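Local atomic coordinates of Serine/threonine-protein kinase Tel1 (Chaetomium thermophilum, PDB entry 6SKY), a protein that binds ATP and probably phosphorylates serine or threonine followed by glutamine, activating checkpoint signalling after DNA damage. Residues T1845-R1850 against Y1884-L1889; S1858-R1863 against F2725-P2730; D2094-V2099 against S2139-R2144; R2100-L2105 against S2154-L2159. All blocks are in the same frame, centred on the assembly; numbering follows the deposited sequence.

Contact 1: residues T1845-R1850 against Y1884-L1889; sequences TILYLR and YKVALL
The guanidinium of R1850 meets L1889 obliquely. The methyl CD2 of L1889 stands 4.2 Å from R1850 NH2, so this approach uses neither a clean face nor a clean edge of the group. No hydrogen bond crosses here, and the guanidinium acts as a packing partner for the leucine.

The centre of the contact is aliphatic. L1847 and V1886 cross obliquely, and both valine methyls are used. L1847 CD1 lies 3.8 Å from V1886 CG1 and 3.9 Å from V1886 CG2. The second leucine methyl, CD2, is 4.1 Å from V1886 CG1. The branch carbon L1847 CG is also 4.1 Å from V1886 CG1. L1847 CD2 is 4.4 Å from L1889 CD2, a looser touch one helical turn further on. L1847 holds CG anti to its carbonyl carbon (chi1 -74°), which sends the branched end across to V1886. An alanine at L1847 is likely to open a gap between the helices and leave both methyls of V1886 without their partner on this side.

P2732 of the kinase helix 2732-2755 touches both L1847 and L1889, and S1655 also touches L1847. The backbone N of V1886 is hydrogen-bonded to E1654. The pairing of helix 1836-1849 with helix 1884-1898 through buried aliphatic side chains is typical of an alpha solenoid, here at the place where the helical region meets the kinase domain.

Contact 2: residues S1858-R1863 against F2725-P2730; sequences SSIADR and FMEYFP
I1860 carries this contact, reaching from its loop to M2726 and E2727. Its CB is directed toward segment 2725-2730. From there the two branches part. CG2 turns back to its own segment and sits 4.0 Å above the guanidinium plane of R1863, over its centre. CG1 lies between the backbone N and the carbonyl carbon (chi1 63°), and the chain then runs out extended to CD1. That methyl does all the touching across the contact. It lies 3.5 Å from M2726 O and 3.8 Å from M2726 CB. On the next residue it meets E2727 CB at 3.7 Å.

Neither partner offers its far end. The thioether of M2726 leads away toward L1893 and E1896 of helix 1884-1898. The carboxylate of E2727 bonds through OE1 to the hydroxyl of Y2681, a residue whose side chain also touches I1860.

The loop is shaped by D1862. Its OD1 accepts from S1859 N at 3.0 Å, met nearly along the C-O axis. It also accepts from S1859 OG at 3.1 Å, from above the carboxylate plane. The backbone bond from R1863 N to I1860 O, 3.0 Å, closes the turn. Together these bonds fix the backbone on both sides of I1860.

The contact joins this loop, between helices 1836-1849 and 1871-1880, to the C-lobe of the kinase domain. One methyl packs on a backbone carbonyl and two CB atoms, so the link rests on packing, with no directional bond between the segments. The bonds of D1862 to S1859 stay within the loop and hold the turn that carries I1860.

Contact 3: residues D2094-V2099 against S2139-R2144; sequences DDILNV and SMWSQR
The indole of W2141 packs against I2096, V2099 and L2097 in the helical solenoid of the FAT domain. I2096 CD1 makes a CH-pi contact over one face. It stands 3.8 Å from the centroid of the five-membered ring, 26° off the normal. I2096 O lies on the same side of the plane, offset toward the rim. V2099 CG2 comes in obliquely, 3.5 Å from W2141 CZ2. L2097 CD2 gives a looser touch, 4.4 Å from W2141 CD1.

The tryptophan reaches across because its CG is anti to the backbone N (chi1 -165°). Other residues complete the packing round the ring. A2157 of helix 2154-2174 lies on the other side of the indole plane, L2152 touches both W2141 and V2099, and M2046 touches W2141 and L2097. Further out, N2098 OD1 is hydrogen-bonded to R2056 and D2095 forms a salt bridge with R1639, tying the end of helix 2077-2097 to its surroundings. With a serine in place of W2141, I2096 CD1 would probably lose the ring face it lies on, and V2099 its partner. The closest approach by I2096 is at the root of the indole, where CD1 lies 3.5 Å from W2141 CG.

Contact 4: residues R2100-L2105 against S2154-L2159; sequences RDQSEL and SADARL
Q2102 and D2156 meet across two helix starts in the FAT-domain solenoid, where helix 2102-2119 packs beside helix 2154-2174.

The polar link is one hydrogen bond from Q2102 NE2 to D2156 OD2. It is modelled at 2.4 Å, too short to be taken literally at this resolution, so its exact length is doubtful. The N-H...O angle is 153°. The side chains cross at about a right angle, and the amide and carboxylate planes are 80° apart. The amide therefore presents its N-H to one carboxylate oxygen and does not lie flat with the group. The glutamine reaches there by a bend at chi2 (-85°), which brings its end nearer than its CB direction suggests. D2156 OD2 has a second, weak hydrogen bond to T2153, just before the helix. A carboxylate in this first helical turn is probably favoured by the helix dipole.

The apolar part is slight. L2105 CD2 lies 4.4 Å from D2156 CB, so the leucine brushes only the base of the aspartate side chain. L2105 is buried.

The ionic interaction stays within segment 2100-2105. R2100 pairs with E2104 four residues on, and E2104 OE2 has a second partner in R1599. The pair links the loop residue R2100 to the first turn of helix 2102-2119. Within the R2100-E2104 salt bridge, E2104 OE1 lies in plane at the guanidinium edge, while E2104 OE2 is 3.5 Å from R2100 NE.

Contacts 1 and 3 are buried and mainly apolar, with no hydrogen bond across their segments; one is aliphatic, the other built round an indole. Contacts 2 and 4 are only partly buried. Contact 2 still meets through a methyl, whereas contact 4 alone has a hydrogen bond between its segments. Contacts 1 and 2 lie at the junction with the kinase domain, and contact 2 includes a kinase segment. They touch, with L1889 CD1 4.2 Å from M2726 CE. Contacts 3 and 4 share one bundle of consecutive helices and interlock: W2141 CH2 is 3.7 Å from L2105 CD1, and S2142 OG probably bonds to R2158 NH2. The centres of contacts 1 and 3 are about 48 Å apart.

Contact 1: residues T1845-R1850 against Y1884-L1889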
# COMPACT_ATOMS: atom_id res chain seq x y z
N THR A 1845 -17.94 47.81 -5.84
CA THR A 1845 -18.76 48.54 -6.80
C THR A 1845 -18.88 47.80 -8.12
O THR A 1845 -19.96 47.74 -8.71
CB THR A 1845 -18.18 49.93 -7.03
OG1 THR A 1845 -18.05 50.60 -5.78
CG2 THR A 1845 -19.10 50.73 -7.91
N ILE A 1846 -17.77 47.23 -8.61
CA ILE A 1846 -17.83 46.43 -9.83
C ILE A 1846 -18.79 45.26 -9.66
O ILE A 1846 -19.63 44.98 -10.52
CB ILE A 1846 -16.43 45.95 -10.22
CG1 ILE A 1846 -15.54 47.13 -10.59
CG2 ILE A 1846 -16.50 44.99 -11.37
CD1 ILE A 1846 -14.13 46.72 -10.90
N LEU A 1847 -18.68 44.56 -8.53
CA LEU A 1847 -19.59 43.45 -8.26
C LEU A 1847 -21.03 43.91 -8.25
O LEU A 1847 -21.90 43.26 -8.82
CB LEU A 1847 -19.23 42.80 -6.94
CG LEU A 1847 -18.00 41.92 -6.87
CD1 LEU A 1847 -17.90 41.36 -5.49
CD2 LEU A 1847 -18.12 40.83 -7.88
N TYR A 1848 -21.32 45.03 -7.58
CA TYR A 1848 -22.69 45.50 -7.51
C TYR A 1848 -23.22 45.86 -8.89
O TYR A 1848 -24.39 45.61 -9.20
CB TYR A 1848 -22.79 46.70 -6.58
CG TYR A 1848 -24.16 47.32 -6.55
CD1 TYR A 1848 -25.18 46.74 -5.85
CD2 TYR A 1848 -24.42 48.49 -7.23
CE1 TYR A 1848 -26.42 47.29 -5.83
CE2 TYR A 1848 -25.66 49.05 -7.22
CZ TYR A 1848 -26.66 48.44 -6.51
OH TYR A 1848 -27.90 48.99 -6.48
N LEU A 1849 -22.39 46.46 -9.73
CA LEU A 1849 -22.85 46.81 -11.06
C LEU A 1849 -23.11 45.58 -11.91
O LEU A 1849 -23.93 45.63 -12.83
CB LEU A 1849 -21.84 47.71 -11.76
CG LEU A 1849 -21.79 49.17 -11.34
CD1 LEU A 1849 -20.61 49.81 -12.00
CD2 LEU A 1849 -23.05 49.88 -11.72
N ARG A 1850 -22.43 44.48 -11.63
CA ARG A 1850 -22.73 43.24 -12.34
C ARG A 1850 -24.12 42.68 -12.06
O ARG A 1850 -24.55 41.77 -12.77
CB ARG A 1850 -21.70 42.17 -11.98
CG ARG A 1850 -20.56 42.06 -12.94
CD ARG A 1850 -19.68 40.92 -12.52
NE ARG A 1850 -20.48 39.81 -12.01
CZ ARG A 1850 -20.90 38.79 -12.75
NH1 ARG A 1850 -20.60 38.74 -14.04
NH2 ARG A 1850 -21.62 37.83 -12.20
N TYR A 1884 -10.94 35.75 -2.38
CA TYR A 1884 -10.52 34.73 -3.33
C TYR A 1884 -11.66 34.17 -4.17
O TYR A 1884 -11.42 33.79 -5.32
CB TYR A 1884 -9.81 33.60 -2.59
CG TYR A 1884 -8.54 34.06 -1.95
CD1 TYR A 1884 -7.49 34.51 -2.72
CD2 TYR A 1884 -8.39 34.08 -0.58
CE1 TYR A 1884 -6.33 34.95 -2.15
CE2 TYR A 1884 -7.24 34.51 -0.00
CZ TYR A 1884 -6.21 34.94 -0.79
OH TYR A 1884 -5.05 35.37 -0.21
N LYS A 1885 -12.88 34.14 -3.66
CA LYS A 1885 -14.00 33.74 -4.51
C LYS A 1885 -14.34 34.82 -5.52
O LYS A 1885 -14.65 34.52 -6.68
CB LYS A 1885 -15.20 33.40 -3.65
CG LYS A 1885 -15.00 32.18 -2.80
CD LYS A 1885 -16.02 32.12 -1.71
CE LYS A 1885 -16.06 30.76 -1.08
NZ LYS A 1885 -14.71 30.30 -0.74
N VAL A 1886 -14.27 36.08 -5.11
CA VAL A 1886 -14.41 37.19 -6.05
C VAL A 1886 -13.31 37.14 -7.10
O VAL A 1886 -13.55 37.37 -8.29
CB VAL A 1886 -14.42 38.52 -5.28
CG1 VAL A 1886 -14.62 39.65 -6.21
CG2 VAL A 1886 -15.49 38.52 -4.24
N ALA A 1887 -12.09 36.81 -6.68
CA ALA A 1887 -10.98 36.72 -7.61
C ALA A 1887 -11.19 35.59 -8.61
O ALA A 1887 -10.85 35.73 -9.78
CB ALA A 1887 -9.68 36.52 -6.85
N LEU A 1888 -11.73 34.46 -8.16
CA LEU A 1888 -12.00 33.36 -9.07
C LEU A 1888 -13.09 33.72 -10.07
O LEU A 1888 -12.98 33.39 -11.26
CB LEU A 1888 -12.39 32.12 -8.28
CG LEU A 1888 -12.67 30.84 -9.06
CD1 LEU A 1888 -11.50 30.48 -9.91
CD2 LEU A 1888 -12.96 29.74 -8.10
N LEU A 1889 -14.14 34.40 -9.63
CA LEU A 1889 -15.16 34.85 -10.57
C LEU A 1889 -14.58 35.79 -11.61
O LEU A 1889 -14.89 35.68 -12.80
CB LEU A 1889 -16.31 35.51 -9.81
CG LEU A 1889 -17.42 36.14 -10.63
CD1 LEU A 1889 -18.14 35.13 -11.46
CD2 LEU A 1889 -18.38 36.81 -9.71

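Contact 2: residues S1858-R1863 against F2725-P2730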
# COMPACT_ATOMS: atom_id res chain seq x y z
N SER A 1858 -29.89 41.98 -24.01
CA SER A 1858 -30.34 40.65 -24.41
C SER A 1858 -30.03 39.61 -23.35
O SER A 1858 -30.88 38.78 -23.02
CB SER A 1858 -29.68 40.26 -25.72
OG SER A 1858 -28.30 40.56 -25.69
N SER A 1859 -28.82 39.66 -22.79
CA SER A 1859 -28.33 38.68 -21.84
C SER A 1859 -27.66 39.41 -20.69
O SER A 1859 -27.60 40.64 -20.66
CB SER A 1859 -27.36 37.73 -22.53
OG SER A 1859 -26.34 38.44 -23.20
N ILE A 1860 -27.14 38.65 -19.73
CA ILE A 1860 -26.36 39.27 -18.67
C ILE A 1860 -24.95 39.58 -19.12
O ILE A 1860 -24.26 40.38 -18.49
CB ILE A 1860 -26.32 38.40 -17.41
CG1 ILE A 1860 -25.63 37.07 -17.71
CG2 ILE A 1860 -27.71 38.16 -16.89
CD1 ILE A 1860 -25.40 36.24 -16.51
N ALA A 1861 -24.50 38.98 -20.22
CA ALA A 1861 -23.17 39.27 -20.73
C ALA A 1861 -23.02 40.71 -21.20
O ALA A 1861 -21.91 41.10 -21.58
CB ALA A 1861 -22.84 38.32 -21.88
N ASP A 1862 -24.09 41.50 -21.19
CA ASP A 1862 -23.99 42.92 -21.51
C ASP A 1862 -23.78 43.79 -20.29
O ASP A 1862 -23.39 44.94 -20.43
CB ASP A 1862 -25.25 43.38 -22.24
CG ASP A 1862 -25.65 42.45 -23.34
OD1 ASP A 1862 -26.43 41.52 -23.06
OD2 ASP A 1862 -25.19 42.62 -24.48
N ARG A 1863 -24.01 43.26 -19.09
CA ARG A 1863 -23.69 44.01 -17.89
C ARG A 1863 -22.21 44.23 -17.72
O ARG A 1863 -21.79 44.78 -16.70
CB ARG A 1863 -24.26 43.31 -16.66
CG ARG A 1863 -25.75 43.19 -16.68
CD ARG A 1863 -26.26 42.42 -15.51
NE ARG A 1863 -27.68 42.15 -15.66
CZ ARG A 1863 -28.42 41.52 -14.76
NH1 ARG A 1863 -29.70 41.31 -14.99
NH2 ARG A 1863 -27.88 41.11 -13.64
N PHE A 2725 -25.18 29.59 -13.68
CA PHE A 2725 -24.78 30.01 -12.36
C PHE A 2725 -24.56 31.50 -12.27
O PHE A 2725 -24.72 32.07 -11.19
CB PHE A 2725 -23.52 29.25 -11.94
CG PHE A 2725 -23.69 27.78 -11.93
CD1 PHE A 2725 -24.27 27.16 -10.86
CD2 PHE A 2725 -23.33 27.02 -13.02
CE1 PHE A 2725 -24.47 25.82 -10.86
CE2 PHE A 2725 -23.53 25.68 -13.02
CZ PHE A 2725 -24.09 25.08 -11.94
N MET A 2726 -24.21 32.15 -13.37
CA MET A 2726 -23.99 33.58 -13.32
C MET A 2726 -25.28 34.37 -13.35
O MET A 2726 -25.26 35.56 -13.07
CB MET A 2726 -23.10 34.01 -14.48
CG MET A 2726 -21.65 33.74 -14.25
SD MET A 2726 -20.68 33.95 -15.74
CE MET A 2726 -19.09 33.35 -15.18
N GLU A 2727 -26.40 33.74 -13.68
CA GLU A 2727 -27.67 34.43 -13.74
C GLU A 2727 -28.68 33.94 -12.73
O GLU A 2727 -29.79 34.47 -12.68
CB GLU A 2727 -28.25 34.34 -15.15
CG GLU A 2727 -28.95 33.07 -15.45
CD GLU A 2727 -29.37 32.99 -16.90
OE1 GLU A 2727 -28.54 33.29 -17.77
OE2 GLU A 2727 -30.54 32.64 -17.15
N TYR A 2728 -28.34 32.93 -11.93
CA TYR A 2728 -29.14 32.58 -10.78
C TYR A 2728 -28.44 32.88 -9.47
O TYR A 2728 -29.11 32.96 -8.44
CB TYR A 2728 -29.53 31.10 -10.82
CG TYR A 2728 -30.65 30.79 -11.77
CD1 TYR A 2728 -31.97 30.95 -11.39
CD2 TYR A 2728 -30.39 30.36 -13.05
CE1 TYR A 2728 -32.99 30.67 -12.26
CE2 TYR A 2728 -31.41 30.09 -13.92
CZ TYR A 2728 -32.70 30.25 -13.52
OH TYR A 2728 -33.72 29.97 -14.39
N PHE A 2729 -27.13 33.05 -9.49
CA PHE A 2729 -26.35 33.35 -8.29
C PHE A 2729 -25.32 34.41 -8.64
O PHE A 2729 -24.20 34.08 -9.07
CB PHE A 2729 -25.68 32.10 -7.73
CG PHE A 2729 -26.53 30.86 -7.80
CD1 PHE A 2729 -27.54 30.65 -6.89
CD2 PHE A 2729 -26.32 29.92 -8.77
CE1 PHE A 2729 -28.31 29.52 -6.96
CE2 PHE A 2729 -27.10 28.79 -8.85
CZ PHE A 2729 -28.09 28.59 -7.94
N PRO A 2730 -25.65 35.69 -8.49
CA PRO A 2730 -24.68 36.74 -8.82
C PRO A 2730 -23.69 37.06 -7.71
O PRO A 2730 -22.70 37.76 -7.97
CB PRO A 2730 -25.58 37.95 -9.11
CG PRO A 2730 -26.96 37.41 -9.21
CD PRO A 2730 -27.00 36.24 -8.32

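Contact 3: residues D2094-V2099 against S2139-R2144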
# COMPACT_ATOMS: atom_id res chain seq x y z
N ASP A 2094 -11.15 26.14 30.69
CA ASP A 2094 -11.93 26.84 31.70
C ASP A 2094 -13.01 25.95 32.29
O ASP A 2094 -13.35 26.08 33.47
CB ASP A 2094 -12.55 28.09 31.10
CG ASP A 2094 -12.75 29.19 32.12
OD1 ASP A 2094 -12.75 28.89 33.33
OD2 ASP A 2094 -12.90 30.35 31.70
N ASP A 2095 -13.58 25.05 31.48
CA ASP A 2095 -14.63 24.17 31.99
C ASP A 2095 -14.08 23.19 33.01
O ASP A 2095 -14.68 22.99 34.07
CB ASP A 2095 -15.30 23.42 30.85
CG ASP A 2095 -16.38 24.23 30.18
OD1 ASP A 2095 -16.56 25.40 30.55
OD2 ASP A 2095 -17.04 23.69 29.27
N ILE A 2096 -12.96 22.54 32.71
CA ILE A 2096 -12.45 21.59 33.70
C ILE A 2096 -11.79 22.27 34.89
O ILE A 2096 -11.70 21.66 35.96
CB ILE A 2096 -11.46 20.56 33.14
CG1 ILE A 2096 -10.21 21.25 32.64
CG2 ILE A 2096 -12.10 19.73 32.06
CD1 ILE A 2096 -9.02 21.00 33.50
N LEU A 2097 -11.33 23.51 34.75
CA LEU A 2097 -10.78 24.19 35.92
C LEU A 2097 -11.85 24.49 36.96
O LEU A 2097 -11.53 24.71 38.13
CB LEU A 2097 -10.10 25.49 35.51
CG LEU A 2097 -8.71 25.38 34.91
CD1 LEU A 2097 -8.18 26.76 34.63
CD2 LEU A 2097 -7.80 24.65 35.85
N ASN A 2098 -13.12 24.49 36.57
CA ASN A 2098 -14.20 24.96 37.41
C ASN A 2098 -15.07 23.83 37.95
O ASN A 2098 -16.16 24.10 38.46
CB ASN A 2098 -15.07 25.96 36.65
CG ASN A 2098 -14.39 27.28 36.45
OD1 ASN A 2098 -13.59 27.71 37.28
ND2 ASN A 2098 -14.70 27.94 35.36
N VAL A 2099 -14.64 22.59 37.83
CA VAL A 2099 -15.43 21.50 38.38
C VAL A 2099 -15.29 21.50 39.89
O VAL A 2099 -14.23 21.79 40.45
CB VAL A 2099 -15.01 20.14 37.79
CG1 VAL A 2099 -15.34 20.09 36.32
CG2 VAL A 2099 -13.55 19.91 38.00
N SER A 2139 -4.06 16.09 31.08
CA SER A 2139 -2.84 15.67 31.76
C SER A 2139 -2.37 16.71 32.76
O SER A 2139 -1.99 16.37 33.89
CB SER A 2139 -1.74 15.35 30.76
OG SER A 2139 -1.10 16.52 30.33
N MET A 2140 -2.38 17.99 32.38
CA MET A 2140 -1.99 19.04 33.30
C MET A 2140 -2.88 19.07 34.53
O MET A 2140 -2.40 19.26 35.65
CB MET A 2140 -2.01 20.40 32.61
CG MET A 2140 -0.86 20.64 31.69
SD MET A 2140 0.69 20.81 32.57
CE MET A 2140 0.24 22.09 33.72
N TRP A 2141 -4.18 18.89 34.35
CA TRP A 2141 -5.08 18.87 35.49
C TRP A 2141 -4.81 17.68 36.38
O TRP A 2141 -4.93 17.77 37.61
CB TRP A 2141 -6.52 18.85 35.00
CG TRP A 2141 -7.52 19.17 36.03
CD1 TRP A 2141 -7.65 20.33 36.71
CD2 TRP A 2141 -8.58 18.32 36.47
NE1 TRP A 2141 -8.72 20.26 37.56
CE2 TRP A 2141 -9.31 19.04 37.43
CE3 TRP A 2141 -8.98 17.03 36.15
CZ2 TRP A 2141 -10.40 18.50 38.08
CZ3 TRP A 2141 -10.07 16.50 36.79
CH2 TRP A 2141 -10.76 17.23 37.74
N SER A 2142 -4.44 16.54 35.80
CA SER A 2142 -4.12 15.39 36.62
C SER A 2142 -2.83 15.57 37.40
O SER A 2142 -2.65 14.97 38.46
CB SER A 2142 -4.04 14.14 35.76
OG SER A 2142 -3.49 13.07 36.49
N GLN A 2143 -1.91 16.39 36.89
CA GLN A 2143 -0.63 16.57 37.57
C GLN A 2143 -0.70 17.59 38.70
O GLN A 2143 -0.05 17.41 39.73
CB GLN A 2143 0.44 16.99 36.57
CG GLN A 2143 0.82 15.94 35.58
CD GLN A 2143 1.79 16.45 34.56
OE1 GLN A 2143 2.22 17.59 34.62
NE2 GLN A 2143 2.13 15.60 33.60
N ARG A 2144 -1.45 18.67 38.51
CA ARG A 2144 -1.44 19.82 39.41
C ARG A 2144 -2.45 19.61 40.52
O ARG A 2144 -3.62 19.93 40.39
CB ARG A 2144 -1.73 21.09 38.63
CG ARG A 2144 -0.74 21.34 37.54
CD ARG A 2144 0.59 21.60 38.16
NE ARG A 2144 0.39 22.54 39.24
CZ ARG A 2144 1.31 22.85 40.15
NH1 ARG A 2144 2.50 22.28 40.11
NH2 ARG A 2144 1.02 23.72 41.09

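Contact 4: residues R2100-L2105 against S2154-L2159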
# COMPACT_ATOMS: atom_id res chain seq x y z
N ARG A 2100 -16.40 21.19 40.57
CA ARG A 2100 -16.44 21.22 42.02
C ARG A 2100 -16.70 19.87 42.66
O ARG A 2100 -16.37 19.70 43.84
CB ARG A 2100 -17.51 22.21 42.50
CG ARG A 2100 -17.13 23.66 42.29
CD ARG A 2100 -18.33 24.58 42.21
NE ARG A 2100 -19.09 24.38 40.98
CZ ARG A 2100 -19.98 25.25 40.49
NH1 ARG A 2100 -20.62 24.99 39.37
NH2 ARG A 2100 -20.21 26.39 41.13
N ASP A 2101 -17.27 18.91 41.94
CA ASP A 2101 -17.54 17.60 42.52
C ASP A 2101 -17.47 16.54 41.43
O ASP A 2101 -16.95 16.78 40.34
CB ASP A 2101 -18.89 17.60 43.24
CG ASP A 2101 -18.74 17.41 44.74
OD1 ASP A 2101 -17.60 17.20 45.19
OD2 ASP A 2101 -19.76 17.48 45.46
N GLN A 2102 -17.99 15.36 41.74
CA GLN A 2102 -17.91 14.22 40.83
C GLN A 2102 -18.97 14.31 39.74
O GLN A 2102 -18.70 13.95 38.58
CB GLN A 2102 -18.08 12.93 41.61
CG GLN A 2102 -17.04 12.71 42.67
CD GLN A 2102 -15.80 12.08 42.12
OE1 GLN A 2102 -15.79 11.59 40.99
NE2 GLN A 2102 -14.73 12.09 42.91
N SER A 2103 -20.17 14.76 40.08
CA SER A 2103 -21.23 14.87 39.08
C SER A 2103 -20.83 15.82 37.97
O SER A 2103 -21.13 15.58 36.80
CB SER A 2103 -22.52 15.32 39.75
OG SER A 2103 -22.29 16.44 40.58
N GLU A 2104 -20.13 16.90 38.32
CA GLU A 2104 -19.68 17.84 37.30
C GLU A 2104 -18.60 17.22 36.42
O GLU A 2104 -18.55 17.50 35.22
CB GLU A 2104 -19.18 19.11 37.97
CG GLU A 2104 -20.00 19.49 39.18
CD GLU A 2104 -20.12 20.97 39.35
OE1 GLU A 2104 -19.50 21.71 38.56
OE2 GLU A 2104 -20.84 21.41 40.28
N LEU A 2105 -17.76 16.37 37.00
CA LEU A 2105 -16.76 15.67 36.21
C LEU A 2105 -17.41 14.74 35.20
O LEU A 2105 -17.02 14.70 34.02
CB LEU A 2105 -15.84 14.90 37.14
CG LEU A 2105 -14.41 14.65 36.69
CD1 LEU A 2105 -13.80 15.92 36.16
CD2 LEU A 2105 -13.63 14.13 37.86
N SER A 2154 -6.66 12.08 43.24
CA SER A 2154 -5.86 11.89 42.04
C SER A 2154 -6.33 10.69 41.22
O SER A 2154 -6.09 10.66 40.01
CB SER A 2154 -4.39 11.72 42.40
OG SER A 2154 -3.60 11.72 41.23
N ALA A 2155 -6.97 9.71 41.85
CA ALA A 2155 -7.53 8.60 41.10
C ALA A 2155 -8.64 9.06 40.17
O ALA A 2155 -8.74 8.59 39.04
CB ALA A 2155 -8.04 7.53 42.06
N ASP A 2156 -9.46 10.01 40.62
CA ASP A 2156 -10.52 10.55 39.76
C ASP A 2156 -9.94 11.28 38.56
O ASP A 2156 -10.39 11.10 37.43
CB ASP A 2156 -11.40 11.49 40.57
CG ASP A 2156 -12.17 10.78 41.65
OD1 ASP A 2156 -12.48 9.58 41.47
OD2 ASP A 2156 -12.48 11.41 42.68
N ALA A 2157 -8.94 12.14 38.79
CA ALA A 2157 -8.33 12.87 37.70
C ALA A 2157 -7.65 11.94 36.72
O ALA A 2157 -7.74 12.12 35.50
CB ALA A 2157 -7.34 13.89 38.26
N ARG A 2158 -6.97 10.91 37.23
CA ARG A 2158 -6.32 9.94 36.35
C ARG A 2158 -7.34 9.18 35.52
O ARG A 2158 -7.15 8.98 34.32
CB ARG A 2158 -5.49 8.98 37.18
CG ARG A 2158 -4.40 8.33 36.40
CD ARG A 2158 -3.46 9.37 35.90
NE ARG A 2158 -2.10 8.88 35.88
CZ ARG A 2158 -1.03 9.66 35.86
NH1 ARG A 2158 0.18 9.12 35.85
NH2 ARG A 2158 -1.18 10.97 35.84
N LEU A 2159 -8.43 8.74 36.15
CA LEU A 2159 -9.44 7.99 35.43
C LEU A 2159 -10.08 8.84 34.34
O LEU A 2159 -10.34 8.34 33.23
CB LEU A 2159 -10.49 7.50 36.41
CG LEU A 2159 -11.41 6.40 35.90
CD1 LEU A 2159 -10.58 5.29 35.34
CD2 LEU A 2159 -12.25 5.91 37.04